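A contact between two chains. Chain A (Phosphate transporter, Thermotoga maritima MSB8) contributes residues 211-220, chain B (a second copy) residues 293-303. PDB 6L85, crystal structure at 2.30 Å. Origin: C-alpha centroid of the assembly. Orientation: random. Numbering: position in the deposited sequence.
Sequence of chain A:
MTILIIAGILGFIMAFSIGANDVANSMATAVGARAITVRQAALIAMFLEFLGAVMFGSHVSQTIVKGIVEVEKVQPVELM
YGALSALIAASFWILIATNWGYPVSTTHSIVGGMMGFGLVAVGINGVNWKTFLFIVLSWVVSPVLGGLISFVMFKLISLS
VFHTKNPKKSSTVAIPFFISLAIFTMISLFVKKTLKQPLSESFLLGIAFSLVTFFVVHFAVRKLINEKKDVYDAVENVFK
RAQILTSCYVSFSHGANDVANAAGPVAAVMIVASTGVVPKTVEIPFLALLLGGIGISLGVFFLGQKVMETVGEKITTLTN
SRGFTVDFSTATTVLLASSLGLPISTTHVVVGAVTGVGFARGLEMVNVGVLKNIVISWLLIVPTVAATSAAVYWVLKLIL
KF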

# COMPACT_ATOMS: atom_id res chain seq x y z
N LEU A 211 -10.01 -7.92 7.63
CA LEU A 211 -11.25 -8.49 7.11
C LEU A 211 -11.29 -8.49 5.59
O LEU A 211 -11.65 -9.50 4.96
CB LEU A 211 -12.45 -7.72 7.66
CG LEU A 211 -12.62 -7.92 9.16
CD1 LEU A 211 -13.73 -7.01 9.72
CD2 LEU A 211 -12.91 -9.39 9.40
N VAL A 212 -10.94 -7.36 4.98
CA VAL A 212 -10.88 -7.33 3.51
C VAL A 212 -9.88 -8.37 3.01
O VAL A 212 -10.14 -9.12 2.05
CB VAL A 212 -10.52 -5.93 3.00
CG1 VAL A 212 -10.47 -5.94 1.47
CG2 VAL A 212 -11.53 -4.90 3.52
N THR A 213 -8.70 -8.41 3.63
CA THR A 213 -7.66 -9.35 3.21
C THR A 213 -8.15 -10.79 3.32
O THR A 213 -8.03 -11.56 2.38
CB THR A 213 -6.40 -9.11 4.04
OG1 THR A 213 -5.98 -7.75 3.83
CG2 THR A 213 -5.27 -10.06 3.62
N PHE A 214 -8.75 -11.15 4.45
CA PHE A 214 -9.27 -12.50 4.63
C PHE A 214 -10.26 -12.86 3.53
O PHE A 214 -10.17 -13.94 2.94
CB PHE A 214 -9.92 -12.65 6.01
CG PHE A 214 -10.23 -14.08 6.36
CD1 PHE A 214 -11.36 -14.71 5.85
CD2 PHE A 214 -9.36 -14.82 7.16
CE1 PHE A 214 -11.65 -16.03 6.14
CE2 PHE A 214 -9.63 -16.17 7.46
CZ PHE A 214 -10.78 -16.78 6.94
N PHE A 215 -11.22 -11.98 3.26
CA PHE A 215 -12.21 -12.27 2.22
C PHE A 215 -11.53 -12.56 0.88
O PHE A 215 -11.77 -13.60 0.24
CB PHE A 215 -13.19 -11.09 2.09
CG PHE A 215 -14.42 -11.40 1.26
CD1 PHE A 215 -14.34 -11.48 -0.13
CD2 PHE A 215 -15.65 -11.63 1.87
CE1 PHE A 215 -15.47 -11.78 -0.89
CE2 PHE A 215 -16.78 -11.92 1.10
CZ PHE A 215 -16.69 -11.99 -0.27
N VAL A 216 -10.67 -11.63 0.43
CA VAL A 216 -10.08 -11.77 -0.89
C VAL A 216 -9.19 -13.01 -0.96
O VAL A 216 -9.23 -13.77 -1.95
CB VAL A 216 -9.29 -10.50 -1.27
CG1 VAL A 216 -8.43 -10.75 -2.48
CG2 VAL A 216 -10.25 -9.31 -1.51
N VAL A 217 -8.37 -13.22 0.07
CA VAL A 217 -7.44 -14.35 0.03
C VAL A 217 -8.22 -15.66 0.09
O VAL A 217 -7.86 -16.63 -0.57
CB VAL A 217 -6.40 -14.25 1.17
CG1 VAL A 217 -5.50 -15.54 1.20
CG2 VAL A 217 -5.53 -13.00 1.03
N HIS A 218 -9.31 -15.69 0.85
CA HIS A 218 -10.12 -16.89 0.92
C HIS A 218 -10.66 -17.25 -0.45
O HIS A 218 -10.54 -18.40 -0.89
CB HIS A 218 -11.25 -16.70 1.92
CG HIS A 218 -12.30 -17.77 1.86
ND1 HIS A 218 -12.16 -18.98 2.51
CD2 HIS A 218 -13.50 -17.81 1.24
CE1 HIS A 218 -13.23 -19.73 2.28
NE2 HIS A 218 -14.06 -19.04 1.52
N PHE A 219 -11.21 -16.27 -1.17
CA PHE A 219 -11.75 -16.65 -2.47
C PHE A 219 -10.66 -16.99 -3.48
O PHE A 219 -10.84 -17.91 -4.29
CB PHE A 219 -12.71 -15.59 -2.99
CG PHE A 219 -14.05 -15.72 -2.38
CD1 PHE A 219 -14.93 -16.68 -2.85
CD2 PHE A 219 -14.38 -14.99 -1.26
CE1 PHE A 219 -16.15 -16.86 -2.26
CE2 PHE A 219 -15.60 -15.16 -0.66
CZ PHE A 219 -16.49 -16.09 -1.15
N ALA A 220 -9.51 -16.31 -3.43
CA ALA A 220 -8.41 -16.71 -4.31
C ALA A 220 -7.93 -18.13 -4.01
O ALA A 220 -7.67 -18.91 -4.93
CB ALA A 220 -7.24 -15.73 -4.20
N GLY B 293 -16.13 1.65 2.82
CA GLY B 293 -15.18 0.86 2.05
C GLY B 293 -15.56 -0.60 1.99
O GLY B 293 -15.57 -1.20 0.92
N ILE B 294 -15.89 -1.20 3.15
CA ILE B 294 -16.29 -2.60 3.18
C ILE B 294 -17.51 -2.83 2.31
O ILE B 294 -17.59 -3.82 1.58
CB ILE B 294 -16.56 -3.09 4.62
CG1 ILE B 294 -15.37 -2.88 5.56
CG2 ILE B 294 -16.91 -4.55 4.61
CD1 ILE B 294 -14.11 -3.22 4.96
N GLY B 295 -18.51 -1.94 2.41
CA GLY B 295 -19.72 -2.12 1.63
C GLY B 295 -19.48 -2.02 0.14
O GLY B 295 -20.04 -2.80 -0.64
N ILE B 296 -18.63 -1.08 -0.29
CA ILE B 296 -18.27 -0.99 -1.71
C ILE B 296 -17.59 -2.29 -2.16
O ILE B 296 -17.93 -2.85 -3.21
CB ILE B 296 -17.36 0.23 -1.97
CG1 ILE B 296 -18.13 1.54 -1.81
CG2 ILE B 296 -16.79 0.21 -3.38
CD1 ILE B 296 -17.25 2.77 -2.03
N SER B 297 -16.63 -2.79 -1.37
CA SER B 297 -15.94 -4.04 -1.73
C SER B 297 -16.92 -5.20 -1.86
O SER B 297 -16.86 -5.99 -2.82
CB SER B 297 -14.89 -4.37 -0.67
OG SER B 297 -13.78 -3.50 -0.81
N LEU B 298 -17.83 -5.33 -0.90
CA LEU B 298 -18.78 -6.42 -0.94
C LEU B 298 -19.75 -6.27 -2.11
O LEU B 298 -20.11 -7.25 -2.76
CB LEU B 298 -19.49 -6.52 0.42
CG LEU B 298 -18.66 -7.15 1.56
CD1 LEU B 298 -19.36 -7.08 2.91
CD2 LEU B 298 -18.29 -8.62 1.28
N GLY B 299 -20.15 -5.03 -2.43
CA GLY B 299 -20.99 -4.83 -3.60
C GLY B 299 -20.26 -5.17 -4.89
O GLY B 299 -20.86 -5.71 -5.83
N VAL B 300 -18.97 -4.84 -4.96
CA VAL B 300 -18.18 -5.21 -6.13
C VAL B 300 -18.21 -6.72 -6.30
O VAL B 300 -18.41 -7.23 -7.41
CB VAL B 300 -16.74 -4.71 -6.00
CG1 VAL B 300 -15.80 -5.54 -6.94
CG2 VAL B 300 -16.64 -3.23 -6.28
N PHE B 301 -18.02 -7.46 -5.20
CA PHE B 301 -17.91 -8.91 -5.32
C PHE B 301 -19.25 -9.59 -5.57
O PHE B 301 -19.33 -10.50 -6.39
CB PHE B 301 -17.28 -9.51 -4.06
CG PHE B 301 -17.02 -10.98 -4.18
CD1 PHE B 301 -15.95 -11.46 -4.93
CD2 PHE B 301 -17.87 -11.89 -3.57
CE1 PHE B 301 -15.71 -12.84 -5.05
CE2 PHE B 301 -17.64 -13.28 -3.68
CZ PHE B 301 -16.56 -13.76 -4.42
N PHE B 302 -20.31 -9.20 -4.86
CA PHE B 302 -21.55 -9.94 -4.95
C PHE B 302 -22.49 -9.46 -6.04
O PHE B 302 -23.40 -10.21 -6.42
CB PHE B 302 -22.31 -9.90 -3.63
CG PHE B 302 -21.72 -10.80 -2.58
CD1 PHE B 302 -21.79 -12.19 -2.71
CD2 PHE B 302 -21.10 -10.27 -1.46
CE1 PHE B 302 -21.24 -13.02 -1.74
CE2 PHE B 302 -20.56 -11.09 -0.48
CZ PHE B 302 -20.63 -12.47 -0.62
N LEU B 303 -22.35 -8.24 -6.53
CA LEU B 303 -23.33 -7.80 -7.50
C LEU B 303 -22.70 -7.15 -8.73
O LEU B 303 -23.26 -7.22 -9.83
CB LEU B 303 -24.34 -6.87 -6.82
CG LEU B 303 -25.52 -6.38 -7.67
CD1 LEU B 303 -26.19 -7.56 -8.40
CD2 LEU B 303 -26.53 -5.61 -6.81

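The centre of the contact is aromatic. F215(A), in a t rotamer with CA-to-CB directed toward chain B, has 75 Å² covered and meets three side chains. Its ring turns an edge to the face of F301(B): the centroids lie 5.0 Å apart, the planes stand at 82°, and F215(A) CZ approaches F301(B) CD2 to 3.5 Å. This geometry sets ring hydrogens of F215(A) against the pi cloud of F301(B). L298(B) CD2 lies 3.6 Å from F215(A) CE2, a van der Waals contact, and F302(B) CE2 is 4.0 Å from F215(A) CZ. One helical turn on, F219(A) CD1 reaches F301(B) CZ at 3.7 Å, with ring planes inclined at 46°, so F301(B) touches both phenylalanines.

Toward the N-terminal ends of the two stretches, V212(A) CG2 packs against I294(B) CD1 at 3.4 Å; here the backbones are nearest, with the two CA atoms 7.2 Å apart. The helices run nearly parallel, at 12°, but their axes come no closer than 11.4 Å.

Polar chemistry contributes little: no hydrogen bond crosses between the stretches. The CA-to-CB bond of S297(B) points toward chain A, yet S297(B) OG stays 4.7 Å from V212(A) CG1 and is hydrogen-bonded elsewhere in the structure. The 318 Å² buried between the stretches, both sides summed, therefore rests mainly on apolar packing.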